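Local structure of 16L protein (Yaba-like disease virus, 6TQP) at residues N14-V19 with Y39-L44; I24-I30 with V110-K116; D50-M55 with L100-S104; I86-E91 with I129-I133. The protein probably inhibits apoptosis of the infected host cell as a poxviral Bcl-2-like protein that holds pro-death peptides in a surface groove. All coordinates share one frame; numbering follows the deposited sequence.

All four contacts belong to one all-helical, Bcl-2-like bundle; contact 1 joins two successive helices, the other three join helices further apart in the chain. Contact 1 pairs helix 12-27 with the start of helix 38-68. Contact 2 takes the far end of helix 12-27 to the end of helix 96-113, with centres about 19 Å from contact 1. Along the chain contact 1 closes before contacts 3 and 4 open, whereas contact 4 alternates with both 2 and 3. Contact 3 lies closest to the centre of the chain, sharing helix 96-113 with contact 2 and touching contact 4 through Ile-102 and Ile-103. In contacts 3 and 4, residues facing the bound peptide lie on the same helices as the core packing.

Contact 1 (N14-V19 with Y39-L44); sequences NSIKNV and YENKLL
Asn-18 reaches over to Glu-40 where helix 12-27 crosses the first turns of helix 38-68, two members of the Bcl-2-like helical bundle inclined at 59° here. The amide points its ND2 straight at Glu-40 OE2, 3.1 Å away with an N-H...O angle of 176°. The oxygen lies in the amide plane, yet ND2 comes to OE2 from above the carboxylate plane, and the two planes are nearly perpendicular. Glu-40 CG, beside the backbone N, meets Ser-15 CB at 3.9 Å, and the extended chain beyond it carries the carboxylate to Asn-18; the other oxygen, OE1, accepts from the backbone N of Ser-37. The water placed 2.5 Å from both Ser-15 OG and Glu-40 OE2 makes a doubtfully short bridge, and Ser-15 OG is in any case bonded to Ser-9 OG. At the edge of the Tyr-39 ring, near its plane, sits that same Ser-15 OG. Apolar packing completes the joint: the terminal methyls of Ile-16 and Leu-43 meet with the chains at about a right angle. Val-19, with CG1 anti to its N (chi1 166°), splits its branches, CG1 lying 3.8 Å from Leu-44 CA and CG2 only 3.3 Å from Glu-40 O.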
# COMPACT_ATOMS: atom_id res chain seq x y z
N ASN A 14 10.57 -1.77 -10.58
CA ASN A 14 9.51 -2.18 -11.49
C ASN A 14 8.80 -3.43 -10.97
O ASN A 14 7.57 -3.54 -11.08
CB ASN A 14 10.10 -2.43 -12.87
CG ASN A 14 9.04 -2.79 -13.89
OD1 ASN A 14 8.15 -1.99 -14.20
ND2 ASN A 14 9.14 -3.99 -14.43
N SER A 15 9.55 -4.39 -10.42
CA SER A 15 8.92 -5.60 -9.87
C SER A 15 7.91 -5.24 -8.79
O SER A 15 6.77 -5.71 -8.81
CB SER A 15 9.99 -6.54 -9.30
OG SER A 15 10.90 -6.97 -10.29
N ILE A 16 8.33 -4.40 -7.84
CA ILE A 16 7.44 -4.01 -6.75
C ILE A 16 6.24 -3.24 -7.29
O ILE A 16 5.10 -3.46 -6.85
CB ILE A 16 8.23 -3.19 -5.70
CG1 ILE A 16 9.16 -4.11 -4.90
CG2 ILE A 16 7.30 -2.48 -4.73
CD1 ILE A 16 8.46 -5.21 -4.14
N LYS A 17 6.46 -2.31 -8.21
CA LYS A 17 5.33 -1.56 -8.77
C LYS A 17 4.31 -2.50 -9.39
O LYS A 17 3.10 -2.37 -9.17
CB LYS A 17 5.82 -0.56 -9.82
CG LYS A 17 4.72 0.38 -10.34
CD LYS A 17 5.06 1.02 -11.68
CE LYS A 17 4.95 0.02 -12.82
NZ LYS A 17 4.40 0.66 -14.04
N ASN A 18 4.78 -3.47 -10.18
CA ASN A 18 3.87 -4.42 -10.81
C ASN A 18 3.13 -5.23 -9.77
O ASN A 18 1.93 -5.49 -9.91
CB ASN A 18 4.65 -5.33 -11.76
CG ASN A 18 5.03 -4.64 -13.03
OD1 ASN A 18 4.45 -3.62 -13.38
ND2 ASN A 18 6.00 -5.20 -13.74
N VAL A 19 3.82 -5.62 -8.70
CA VAL A 19 3.20 -6.45 -7.68
C VAL A 19 2.09 -5.68 -6.97
O VAL A 19 1.01 -6.22 -6.69
CB VAL A 19 4.27 -6.96 -6.68
CG1 VAL A 19 3.62 -7.54 -5.43
CG2 VAL A 19 5.16 -8.02 -7.35
N TYR A 39 9.49 -13.98 -10.54
CA TYR A 39 10.05 -13.26 -9.40
C TYR A 39 9.00 -12.38 -8.74
O TYR A 39 8.88 -12.35 -7.51
CB TYR A 39 11.24 -12.42 -9.87
CG TYR A 39 11.88 -11.65 -8.74
CD1 TYR A 39 12.59 -12.31 -7.74
CD2 TYR A 39 11.78 -10.27 -8.68
CE1 TYR A 39 13.18 -11.61 -6.72
CE2 TYR A 39 12.38 -9.57 -7.66
CZ TYR A 39 13.07 -10.25 -6.68
OH TYR A 39 13.65 -9.55 -5.65
N GLU A 40 8.20 -11.68 -9.55
CA GLU A 40 7.14 -10.84 -8.99
C GLU A 40 6.14 -11.69 -8.23
O GLU A 40 5.65 -11.28 -7.16
CB GLU A 40 6.46 -10.05 -10.12
CG GLU A 40 7.36 -9.03 -10.78
CD GLU A 40 6.86 -8.61 -12.14
OE1 GLU A 40 5.86 -9.18 -12.65
OE2 GLU A 40 7.51 -7.71 -12.73
N ASN A 41 5.82 -12.88 -8.74
CA ASN A 41 4.85 -13.73 -8.05
C ASN A 41 5.37 -14.13 -6.67
O ASN A 41 4.60 -14.24 -5.71
CB ASN A 41 4.54 -14.96 -8.90
CG ASN A 41 3.47 -15.82 -8.29
OD1 ASN A 41 2.32 -15.41 -8.19
ND2 ASN A 41 3.85 -17.01 -7.87
N LYS A 42 6.68 -14.36 -6.55
CA LYS A 42 7.25 -14.66 -5.24
C LYS A 42 7.05 -13.49 -4.29
O LYS A 42 6.66 -13.69 -3.13
CB LYS A 42 8.74 -14.98 -5.38
CG LYS A 42 9.02 -16.34 -6.00
CD LYS A 42 10.51 -16.51 -6.29
CE LYS A 42 10.83 -17.89 -6.85
NZ LYS A 42 10.62 -18.96 -5.83
N LEU A 43 7.28 -12.28 -4.77
CA LEU A 43 7.10 -11.10 -3.92
C LEU A 43 5.64 -10.91 -3.56
O LEU A 43 5.32 -10.49 -2.45
CB LEU A 43 7.63 -9.87 -4.63
CG LEU A 43 9.13 -9.86 -4.95
CD1 LEU A 43 9.47 -8.61 -5.72
CD2 LEU A 43 10.01 -9.95 -3.70
N LEU A 44 4.75 -11.17 -4.51
CA LEU A 44 3.32 -11.10 -4.24
C LEU A 44 2.93 -11.99 -3.06
O LEU A 44 2.23 -11.54 -2.13
CB LEU A 44 2.52 -11.50 -5.48
CG LEU A 44 1.01 -11.60 -5.23
CD1 LEU A 44 0.38 -10.26 -4.97
CD2 LEU A 44 0.33 -12.32 -6.40
O HOH W 1 10.03 -7.64 -12.50

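Contact 2 (I24-I30 with V110-K116); sequences INEKALI and VEMNGYK
Ala-28 and Val-110 form the tight spot of this contact: Ala-28 CB sits 3.3 Å from Val-110 CG1, closer than carbons usually come. Beside them Ile-24 CG2 meets the other valine branch, CG2, at 3.9 Å. Ile-30 adds a second close point, crossing Tyr-115 at about a right angle with CD1 3.5 Å from CE2 of the ring, while the tyrosine also packs on Met-122 and Ile-126 of helix 120-134. These apolar groups join the ends of helix 12-27 and helix 96-113 within the Bcl-2-like bundle, and both chains turn away nearby with positive phi, at Leu-29 in a Schellman motif and at Gly-114.

The polar side is looser. Glu-111, extended beyond CG, leads OE2 toward Lys-27 NZ, but at 3.8 Å the salt bridge is long. Lys-116 instead starts out away from helix 12-27, then bends at chi2 (-73°) and brings NZ back to Ala-28 O at 3.1 Å. There it stands off the carbonyl plane by 26°. A lysine ammonium at a carbonyl near the C-terminal end of a helix would be favoured by the helix dipole, so the contact probably gains electrostatic help at its solvent side while its cohesion comes from the apolar pairs.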
# COMPACT_ATOMS: atom_id res chain seq x y z
N ILE A 24 -3.52 -4.84 -5.52
CA ILE A 24 -4.67 -3.97 -5.32
C ILE A 24 -5.82 -4.38 -6.23
O ILE A 24 -6.98 -4.44 -5.81
CB ILE A 24 -4.26 -2.50 -5.53
CG1 ILE A 24 -3.23 -2.08 -4.46
CG2 ILE A 24 -5.48 -1.57 -5.48
CD1 ILE A 24 -3.70 -2.19 -3.02
N ASN A 25 -5.53 -4.66 -7.51
CA ASN A 25 -6.59 -5.10 -8.41
C ASN A 25 -7.21 -6.41 -7.94
O ASN A 25 -8.42 -6.61 -8.06
CB ASN A 25 -6.07 -5.24 -9.84
CG ASN A 25 -5.76 -3.91 -10.49
OD1 ASN A 25 -6.26 -2.86 -10.07
ND2 ASN A 25 -4.93 -3.93 -11.53
N GLU A 26 -6.38 -7.31 -7.41
CA GLU A 26 -6.89 -8.57 -6.89
C GLU A 26 -7.84 -8.34 -5.72
O GLU A 26 -8.86 -9.03 -5.59
CB GLU A 26 -5.72 -9.48 -6.50
CG GLU A 26 -6.11 -10.75 -5.75
CD GLU A 26 -4.96 -11.75 -5.66
OE1 GLU A 26 -4.43 -12.16 -6.71
OE2 GLU A 26 -4.59 -12.13 -4.53
N LYS A 27 -7.53 -7.37 -4.86
CA LYS A 27 -8.40 -7.05 -3.73
C LYS A 27 -9.62 -6.25 -4.16
O LYS A 27 -10.65 -6.30 -3.48
CB LYS A 27 -7.61 -6.27 -2.67
CG LYS A 27 -6.66 -7.14 -1.84
CD LYS A 27 -7.42 -8.27 -1.17
CE LYS A 27 -6.85 -8.68 0.17
NZ LYS A 27 -7.87 -8.49 1.24
N ALA A 28 -9.53 -5.52 -5.27
CA ALA A 28 -10.69 -4.88 -5.87
C ALA A 28 -11.59 -5.88 -6.58
O ALA A 28 -12.67 -5.49 -7.04
CB ALA A 28 -10.25 -3.84 -6.90
N LEU A 29 -11.17 -7.14 -6.70
CA LEU A 29 -11.88 -8.13 -7.50
C LEU A 29 -12.00 -7.65 -8.95
O LEU A 29 -13.02 -7.85 -9.61
CB LEU A 29 -13.25 -8.44 -6.90
CG LEU A 29 -13.14 -8.92 -5.45
CD1 LEU A 29 -14.47 -8.80 -4.72
CD2 LEU A 29 -12.61 -10.36 -5.41
N ILE A 30 -10.94 -7.01 -9.42
CA ILE A 30 -10.83 -6.55 -10.80
C ILE A 30 -10.09 -7.61 -11.60
O ILE A 30 -9.10 -8.18 -11.13
CB ILE A 30 -10.09 -5.20 -10.86
CG1 ILE A 30 -11.01 -4.06 -10.42
CG2 ILE A 30 -9.53 -4.93 -12.26
CD1 ILE A 30 -10.30 -2.76 -10.19
N VAL A 110 -10.01 0.96 -1.75
CA VAL A 110 -10.64 0.39 -2.94
C VAL A 110 -11.88 -0.41 -2.55
O VAL A 110 -12.92 -0.34 -3.22
CB VAL A 110 -9.60 -0.46 -3.68
CG1 VAL A 110 -10.23 -1.52 -4.53
CG2 VAL A 110 -8.70 0.44 -4.54
N GLU A 111 -11.78 -1.19 -1.47
CA GLU A 111 -12.93 -1.97 -1.04
C GLU A 111 -14.07 -1.08 -0.55
O GLU A 111 -15.24 -1.44 -0.70
CB GLU A 111 -12.51 -2.95 0.07
CG GLU A 111 -11.63 -4.10 -0.44
CD GLU A 111 -11.23 -5.06 0.67
OE1 GLU A 111 -11.47 -4.75 1.85
OE2 GLU A 111 -10.69 -6.14 0.34
N MET A 112 -13.75 0.09 0.00
CA MET A 112 -14.79 0.99 0.49
C MET A 112 -15.45 1.76 -0.65
O MET A 112 -16.68 1.73 -0.80
CB MET A 112 -14.22 1.96 1.52
CG MET A 112 -14.00 1.33 2.86
SD MET A 112 -13.37 2.50 4.06
CE MET A 112 -13.51 1.53 5.57
N ASN A 113 -14.66 2.46 -1.46
CA ASN A 113 -15.21 3.34 -2.48
C ASN A 113 -15.66 2.59 -3.75
O ASN A 113 -16.01 3.24 -4.74
CB ASN A 113 -14.20 4.45 -2.83
CG ASN A 113 -13.02 3.96 -3.65
OD1 ASN A 113 -13.00 2.83 -4.15
ND2 ASN A 113 -12.02 4.83 -3.82
N GLY A 114 -15.68 1.26 -3.73
CA GLY A 114 -16.22 0.50 -4.85
C GLY A 114 -15.44 0.60 -6.14
O GLY A 114 -16.01 0.44 -7.22
N TYR A 115 -14.14 0.85 -6.06
CA TYR A 115 -13.35 0.97 -7.28
C TYR A 115 -13.38 -0.33 -8.06
O TYR A 115 -13.15 -1.41 -7.50
CB TYR A 115 -11.91 1.34 -6.93
CG TYR A 115 -10.97 1.37 -8.11
CD1 TYR A 115 -11.06 2.37 -9.07
CD2 TYR A 115 -9.97 0.42 -8.24
CE1 TYR A 115 -10.18 2.40 -10.15
CE2 TYR A 115 -9.09 0.45 -9.31
CZ TYR A 115 -9.20 1.44 -10.26
OH TYR A 115 -8.33 1.46 -11.32
N LYS A 116 -13.65 -0.23 -9.36
CA LYS A 116 -13.69 -1.41 -10.22
C LYS A 116 -12.90 -1.22 -11.51
O LYS A 116 -13.06 -2.03 -12.44
CB LYS A 116 -15.14 -1.78 -10.55
CG LYS A 116 -15.95 -2.25 -9.35
CD LYS A 116 -15.53 -3.64 -8.89
CE LYS A 116 -15.72 -3.80 -7.39
NZ LYS A 116 -15.78 -5.23 -6.98

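Contact 3 (D50-M55 with L100-S104); sequences DCENIM and LAIIS
Ser-104 overlaps Cys-51, its OG pressed against the cysteine CB at 3.3 Å and giving its proton to Cys-51 O at 3.1 Å. The hydroxyl comes to that carbonyl from the side, the C=O...OG angle being only 104°; the oxygen also accepts from Met-55 N in the helix, so two donors grip it. With OG beside its own backbone N (chi1 -61°), Ser-104 puts the hydroxyl between Cys-51 and Ile-54, whose CB lies 3.6 Å from it. This buried polar atom is thus satisfied across the interface.

Cys-51 in turn sends SG into helix 96-113, where it lies 3.7 Å from Ile-103 CG2 and slightly nearer to Leu-100 O. Ile-54 extends its CG1 branch so that CD1 rides over the backbone between Leu-100 and Ala-101, 3.9 Å from Leu-100 CB. The Leu-100 and Asp-50 side chains cross obliquely, Leu-100 CD1 reaching 3.8 Å from Asp-50 OD2. The charge of Asp-50 is paired elsewhere, through OD1, with Lys-147. Met-55, bent at chi2 and chi3, folds its tip inward until CE is 3.3 Å from Ser-104 O.

The two helices cross at -69° with their axes 8.8 Å apart, with the small residues Cys-51 and Ser-104 at the closest CA approach. Ile-54, Ala-101 and Ile-102 also pack against apolar side chains of the bound peptide. Packing of this kind beside the peptide is consistent with the ligand-binding groove of the Bcl-2 fold, in which helix 96-113 would be the buried central helix.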
# COMPACT_ATOMS: atom_id res chain seq x y z
N ASP A 50 1.63 -10.46 4.57
CA ASP A 50 1.83 -9.34 5.48
C ASP A 50 0.64 -8.39 5.46
O ASP A 50 0.14 -7.97 6.51
CB ASP A 50 3.11 -8.58 5.13
CG ASP A 50 4.36 -9.41 5.37
OD1 ASP A 50 4.30 -10.40 6.13
OD2 ASP A 50 5.42 -9.06 4.80
N CYS A 51 0.15 -8.04 4.26
CA CYS A 51 -0.92 -7.06 4.17
C CYS A 51 -2.25 -7.61 4.67
O CYS A 51 -3.04 -6.87 5.27
CB CYS A 51 -1.03 -6.53 2.74
SG CYS A 51 0.44 -5.56 2.28
N GLU A 52 -2.52 -8.90 4.45
CA GLU A 52 -3.72 -9.49 5.03
C GLU A 52 -3.65 -9.53 6.55
O GLU A 52 -4.67 -9.38 7.22
CB GLU A 52 -3.96 -10.90 4.45
CG GLU A 52 -4.37 -10.87 3.00
CD GLU A 52 -4.54 -12.25 2.40
OE1 GLU A 52 -4.16 -13.24 3.05
OE2 GLU A 52 -5.05 -12.33 1.26
N ASN A 53 -2.45 -9.67 7.12
CA ASN A 53 -2.33 -9.68 8.57
C ASN A 53 -2.50 -8.27 9.14
O ASN A 53 -3.09 -8.10 10.21
CB ASN A 53 -0.98 -10.27 8.97
CG ASN A 53 -0.98 -11.79 8.90
OD1 ASN A 53 -2.02 -12.43 9.06
ND2 ASN A 53 0.18 -12.37 8.65
N ILE A 54 -2.01 -7.26 8.42
CA ILE A 54 -2.22 -5.88 8.85
C ILE A 54 -3.70 -5.54 8.81
O ILE A 54 -4.24 -4.92 9.74
CB ILE A 54 -1.41 -4.92 7.97
CG1 ILE A 54 0.09 -5.15 8.16
CG2 ILE A 54 -1.75 -3.47 8.29
CD1 ILE A 54 0.98 -4.41 7.11
N MET A 55 -4.38 -5.92 7.73
CA MET A 55 -5.81 -5.68 7.62
C MET A 55 -6.56 -6.33 8.78
O MET A 55 -7.52 -5.77 9.31
CB MET A 55 -6.34 -6.22 6.29
CG MET A 55 -7.83 -5.95 6.07
SD MET A 55 -8.14 -4.19 5.86
CE MET A 55 -7.31 -3.90 4.30
N LEU A 100 4.22 -1.32 3.68
CA LEU A 100 3.27 -2.43 3.75
C LEU A 100 1.93 -1.95 4.31
O LEU A 100 0.88 -2.27 3.76
CB LEU A 100 3.84 -3.55 4.61
CG LEU A 100 5.03 -4.28 3.99
CD1 LEU A 100 5.57 -5.27 4.97
CD2 LEU A 100 4.64 -4.99 2.69
N ALA A 101 1.97 -1.14 5.37
CA ALA A 101 0.73 -0.61 5.92
C ALA A 101 -0.03 0.20 4.87
O ALA A 101 -1.26 0.13 4.80
CB ALA A 101 1.01 0.24 7.15
N ILE A 102 0.69 0.97 4.05
CA ILE A 102 0.01 1.78 3.04
C ILE A 102 -0.63 0.89 1.97
O ILE A 102 -1.71 1.20 1.46
CB ILE A 102 0.98 2.82 2.44
CG1 ILE A 102 1.26 3.90 3.49
CG2 ILE A 102 0.39 3.44 1.18
CD1 ILE A 102 2.37 4.86 3.11
N ILE A 103 0.01 -0.21 1.61
CA ILE A 103 -0.63 -1.12 0.65
C ILE A 103 -1.94 -1.62 1.22
O ILE A 103 -2.96 -1.67 0.53
CB ILE A 103 0.31 -2.28 0.28
CG1 ILE A 103 1.54 -1.73 -0.44
CG2 ILE A 103 -0.42 -3.32 -0.60
CD1 ILE A 103 2.65 -2.75 -0.62
N SER A 104 -1.95 -1.97 2.51
CA SER A 104 -3.20 -2.39 3.14
C SER A 104 -4.22 -1.26 3.14
O SER A 104 -5.42 -1.49 2.96
CB SER A 104 -2.94 -2.87 4.57
OG SER A 104 -2.07 -3.98 4.59

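Contact 4 (I86-E91 with I129-I133); sequences IIESLE and IALKI
Where Ile-86 and Ile-129 meet, helices 76-92 and 120-134 run side by side in nearly the same direction, 7° apart, with axes 10.5 Å from each other. At that spacing long side chains bridge the gap. Ile-129 carries CG1 beside its backbone N and stays extended, which pushes CD1 into Ile-86: the methyl lies 3.7 Å from CG2 and 3.8 Å from CD1 of that residue, so it fits between the two branches. The two isoleucines cross at about a right angle. Leu-90, whose CG is anti to its N (chi1 -178°), directs CD2 to Ile-133 CG1 at 3.8 Å and also brushes Lys-132 CB.

In this Bcl-2-like bundle the apolar row is backed by helix 96-113, with Ile-102 and Ile-109 on Ile-86, and Ile-106 on Ile-129. Glu-88 and Ser-89, which take no part in this contact, lie against the bound peptide, with a weak hydrogen bond between Glu-88 OE1 and the peptide backbone.

Lys-132 shows both characters of the contact. Bends at chi2 (-62°) and chi3 turn its chain across Ile-87, so that CG touches Ile-87 CD1 at 3.6 Å, at about a right angle. The chain then runs on to NZ, which approaches Glu-91 OE2 at 3.6 Å, a long salt bridge, while its stronger partner is Glu-135.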
# COMPACT_ATOMS: atom_id res chain seq x y z
N ILE A 86 -1.38 10.60 1.13
CA ILE A 86 -0.68 9.33 1.34
C ILE A 86 0.79 9.47 0.94
O ILE A 86 1.69 9.05 1.67
CB ILE A 86 -1.40 8.20 0.56
CG1 ILE A 86 -2.79 7.97 1.14
CG2 ILE A 86 -0.60 6.92 0.63
CD1 ILE A 86 -3.67 6.98 0.34
N ILE A 87 1.05 10.10 -0.21
CA ILE A 87 2.43 10.35 -0.62
C ILE A 87 3.17 11.13 0.46
O ILE A 87 4.32 10.81 0.80
CB ILE A 87 2.46 11.08 -1.97
CG1 ILE A 87 1.83 10.19 -3.06
CG2 ILE A 87 3.88 11.55 -2.30
CD1 ILE A 87 2.50 10.25 -4.41
N GLU A 88 2.54 12.17 1.00
CA GLU A 88 3.20 12.97 2.04
C GLU A 88 3.55 12.12 3.26
O GLU A 88 4.65 12.21 3.80
CB GLU A 88 2.31 14.15 2.42
CG GLU A 88 2.92 15.05 3.45
CD GLU A 88 2.10 16.30 3.68
OE1 GLU A 88 1.55 16.86 2.70
OE2 GLU A 88 2.01 16.71 4.85
N SER A 89 2.61 11.28 3.70
CA SER A 89 2.87 10.46 4.87
C SER A 89 4.01 9.48 4.62
O SER A 89 4.78 9.17 5.53
CB SER A 89 1.60 9.71 5.27
OG SER A 89 0.61 10.62 5.69
N LEU A 90 4.13 9.02 3.38
CA LEU A 90 5.20 8.09 3.03
C LEU A 90 6.55 8.80 2.98
O LEU A 90 7.56 8.24 3.41
CB LEU A 90 4.89 7.44 1.68
CG LEU A 90 5.88 6.41 1.16
CD1 LEU A 90 6.25 5.39 2.24
CD2 LEU A 90 5.28 5.71 -0.05
N GLU A 91 6.59 10.01 2.43
CA GLU A 91 7.82 10.79 2.49
C GLU A 91 8.20 11.11 3.94
O GLU A 91 9.39 11.16 4.27
CB GLU A 91 7.68 12.07 1.67
CG GLU A 91 7.63 11.81 0.18
CD GLU A 91 7.33 13.07 -0.62
OE1 GLU A 91 7.00 14.11 -0.01
OE2 GLU A 91 7.44 13.00 -1.87
N ILE A 129 0.95 5.86 -6.22
CA ILE A 129 1.42 5.39 -4.92
C ILE A 129 2.25 4.12 -5.07
O ILE A 129 3.22 3.91 -4.33
CB ILE A 129 0.23 5.18 -3.96
CG1 ILE A 129 -0.48 6.51 -3.72
CG2 ILE A 129 0.71 4.59 -2.63
CD1 ILE A 129 -1.73 6.39 -2.87
N ALA A 130 1.90 3.25 -6.03
CA ALA A 130 2.76 2.11 -6.31
C ALA A 130 4.15 2.57 -6.73
O ALA A 130 5.16 1.97 -6.33
CB ALA A 130 2.14 1.23 -7.40
N LEU A 131 4.22 3.63 -7.53
CA LEU A 131 5.51 4.15 -7.97
C LEU A 131 6.34 4.61 -6.78
O LEU A 131 7.52 4.26 -6.65
CB LEU A 131 5.32 5.31 -8.94
CG LEU A 131 5.04 4.97 -10.40
CD1 LEU A 131 4.70 6.22 -11.16
CD2 LEU A 131 6.24 4.27 -11.02
N LYS A 132 5.73 5.39 -5.89
CA LYS A 132 6.46 5.90 -4.74
C LYS A 132 6.85 4.78 -3.79
O LYS A 132 7.94 4.81 -3.20
CB LYS A 132 5.62 6.93 -4.00
CG LYS A 132 5.51 8.27 -4.70
CD LYS A 132 6.84 8.97 -4.89
CE LYS A 132 7.45 9.37 -3.56
NZ LYS A 132 8.68 10.18 -3.74
N ILE A 133 5.99 3.78 -3.61
CA ILE A 133 6.36 2.67 -2.74
C ILE A 133 7.54 1.91 -3.34
O ILE A 133 8.40 1.40 -2.61
CB ILE A 133 5.15 1.75 -2.50
CG1 ILE A 133 4.11 2.48 -1.65
CG2 ILE A 133 5.59 0.46 -1.84
CD1 ILE A 133 2.80 1.71 -1.49